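Local coordinates for salt-tolerant glutaminase (Micrococcus luteus, PDB 3IHA), which probably catalyses the hydrolysis of L-glutamine to L-glutamate and ammonium, at residues A[334-339]-A[414-419]. Numbering follows the deposited sequence.
Sequences VIRFGG and VDRIDD
Val334 pairs with Arg416 and Ile335 with Ile417 where two parallel strands run out together, and the backbone bond from Ile335 N to Arg416 O, 2.9 Å long, is followed by a weaker one from Asp418 N to Ile335 O. Alternation of side chains sorts these two pairs onto unlike faces. On one, Val334 and Arg416 run alongside each other: CG1 of Val334, placed anti to the backbone N (chi1 -169°), sits against CG of Arg416 and under one face of its guanidinium. The other face is aliphatic, CB of Ile335 packing on CG1 of Ile417 at 3.8 Å. The helical backbone of Asp415 interrupts the alternation, so that Val414 can meet Ile335 too; CD1 of Ile335 reaches CG2 of Val414 at 3.7 Å, the two side chains roughly perpendicular. Ile417 also touches Ile425, which brings helix 419-433 over this side.

Past the bridged pairs, Arg336 turns back toward Arg416, whose NH2 comes up at the edge of the Arg336 guanidinium, 3.3 Å from Arg336 NH2, as a like-charge neighbour with the two planes nearly perpendicular (81°). The carboxylate of Asp418 may partly offset the charge of Arg336, although its OD2 is 4.1 Å from Arg336 NE and far off the guanidinium plane, an electrostatic neighbour and not a salt bridge. The aliphatic part of Arg336 runs past that carboxylate, CG lying 3.6 Å from Asp418 OD1. Ala381 of the second subunit packs on Arg416.

Arg336 and Asp418 both stand at the N-cap position; Asp418 OD1 caps helix 419-433 by accepting a weak hydrogen bond from Gly421 N. Each strand ends and a helix follows, 337-348 and 419-433: the parallel beta-alpha arrangement of an STAS domain, here at the C-terminal ends of its strands.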
loop_
_atom_site.group_PDB
_atom_site.type_symbol
_atom_site.label_atom_id
_atom_site.label_comp_id
_atom_site.label_asym_id
_atom_site.label_seq_id
_atom_site.Cartn_x
_atom_site.Cartn_y
_atom_site.Cartn_z
ATOM N N VAL A 334 1.944 10.480 -13.951
ATOM C CA VAL A 334 1.732 9.087 -14.338
ATOM C C VAL A 334 0.261 8.849 -13.989
ATOM O O VAL A 334 -0.102 8.790 -12.814
ATOM C CB VAL A 334 2.638 8.136 -13.522
ATOM C CG1 VAL A 334 2.598 6.749 -14.114
ATOM C CG2 VAL A 334 4.066 8.662 -13.508
ATOM N N ILE A 335 -0.577 8.734 -15.019
ATOM C CA ILE A 335 -2.019 8.568 -14.842
ATOM C C ILE A 335 -2.551 7.135 -14.785
ATOM O O ILE A 335 -2.454 6.381 -15.756
ATOM C CB ILE A 335 -2.788 9.326 -15.965
ATOM C CG1 ILE A 335 -2.419 10.812 -15.941
ATOM C CG2 ILE A 335 -4.295 9.162 -15.782
ATOM C CD1 ILE A 335 -2.969 11.602 -17.100
ATOM N N ARG A 336 -3.121 6.776 -13.636
ATOM C CA ARG A 336 -3.718 5.459 -13.426
ATOM C C ARG A 336 -5.172 5.695 -13.055
ATOM O O ARG A 336 -5.760 6.690 -13.462
ATOM C CB ARG A 336 -3.000 4.707 -12.303
ATOM C CG ARG A 336 -1.588 4.318 -12.677
ATOM C CD ARG A 336 -1.091 3.091 -11.924
ATOM N NE ARG A 336 0.054 2.490 -12.614
ATOM C CZ ARG A 336 1.220 3.103 -12.818
ATOM N NH1 ARG A 336 1.411 4.343 -12.379
ATOM N NH2 ARG A 336 2.193 2.482 -13.478
ATOM N N PHE A 337 -5.768 4.792 -12.295
ATOM C CA PHE A 337 -7.148 5.006 -11.908
ATOM C C PHE A 337 -7.239 6.349 -11.181
ATOM O O PHE A 337 -8.052 7.203 -11.532
ATOM C CB PHE A 337 -7.633 3.893 -10.982
ATOM C CG PHE A 337 -9.012 4.124 -10.444
ATOM C CD1 PHE A 337 -10.127 3.919 -11.241
ATOM C CD2 PHE A 337 -9.197 4.597 -9.151
ATOM C CE1 PHE A 337 -11.410 4.181 -10.756
ATOM C CE2 PHE A 337 -10.475 4.859 -8.661
ATOM C CZ PHE A 337 -11.580 4.652 -9.468
ATOM N N GLY A 338 -6.390 6.532 -10.174
ATOM C CA GLY A 338 -6.394 7.767 -9.407
ATOM C C GLY A 338 -6.473 9.037 -10.236
ATOM O O GLY A 338 -7.330 9.887 -9.991
ATOM N N GLY A 339 -5.577 9.165 -11.214
ATOM C CA GLY A 339 -5.550 10.344 -12.072
ATOM C C GLY A 339 -6.645 10.395 -13.128
ATOM O O GLY A 339 -7.348 11.398 -13.253
ATOM N N VAL A 414 2.276 14.530 -19.494
ATOM C CA VAL A 414 1.938 13.232 -18.931
ATOM C C VAL A 414 3.085 12.263 -19.198
ATOM O O VAL A 414 3.354 11.910 -20.345
ATOM C CB VAL A 414 0.651 12.686 -19.562
ATOM C CG1 VAL A 414 0.475 11.223 -19.214
ATOM C CG2 VAL A 414 -0.536 13.498 -19.076
ATOM N N ASP A 415 3.766 11.842 -18.138
ATOM C CA ASP A 415 4.888 10.925 -18.280
ATOM C C ASP A 415 4.450 9.617 -18.922
ATOM O O ASP A 415 5.075 9.151 -19.877
ATOM C CB ASP A 415 5.524 10.656 -16.917
ATOM C CG ASP A 415 6.277 11.862 -16.371
ATOM O OD1 ASP A 415 7.323 12.234 -16.950
ATOM O OD2 ASP A 415 5.821 12.437 -15.358
ATOM N N ARG A 416 3.373 9.035 -18.391
ATOM C CA ARG A 416 2.818 7.778 -18.899
ATOM C C ARG A 416 1.425 7.494 -18.336
ATOM O O ARG A 416 1.001 8.094 -17.348
ATOM C CB ARG A 416 3.752 6.612 -18.568
ATOM C CG ARG A 416 3.904 6.317 -17.092
ATOM C CD ARG A 416 5.357 6.026 -16.761
ATOM N NE ARG A 416 5.491 5.140 -15.610
ATOM C CZ ARG A 416 5.138 3.860 -15.619
ATOM N NH1 ARG A 416 4.636 3.318 -16.723
ATOM N NH2 ARG A 416 5.272 3.124 -14.523
ATOM N N ILE A 417 0.716 6.570 -18.974
ATOM C CA ILE A 417 -0.630 6.207 -18.546
ATOM C C ILE A 417 -0.908 4.723 -18.812
ATOM O O ILE A 417 -0.876 4.269 -19.957
ATOM C CB ILE A 417 -1.679 7.078 -19.277
ATOM C CG1 ILE A 417 -3.085 6.743 -18.776
ATOM C CG2 ILE A 417 -1.565 6.877 -20.784
ATOM C CD1 ILE A 417 -4.177 7.611 -19.383
ATOM N N ASP A 418 -1.172 3.974 -17.745
ATOM C CA ASP A 418 -1.450 2.541 -17.836
ATOM C C ASP A 418 -2.741 2.257 -18.599
ATOM O O ASP A 418 -3.517 3.163 -18.889
ATOM C CB ASP A 418 -1.530 1.930 -16.430
ATOM C CG ASP A 418 -2.742 2.419 -15.633
ATOM O OD1 ASP A 418 -3.147 3.591 -15.808
ATOM O OD2 ASP A 418 -3.278 1.637 -14.815
ATOM N N ASP A 419 -2.973 0.994 -18.920
ATOM C CA ASP A 419 -4.164 0.619 -19.654
ATOM C C ASP A 419 -5.442 1.165 -19.093
ATOM O O ASP A 419 -6.257 1.688 -19.836
ATOM C CB ASP A 419 -4.273 -0.887 -19.752
ATOM C CG ASP A 419 -3.787 -1.393 -21.068
ATOM O OD1 ASP A 419 -4.550 -1.288 -22.056
ATOM O OD2 ASP A 419 -2.635 -1.869 -21.121
#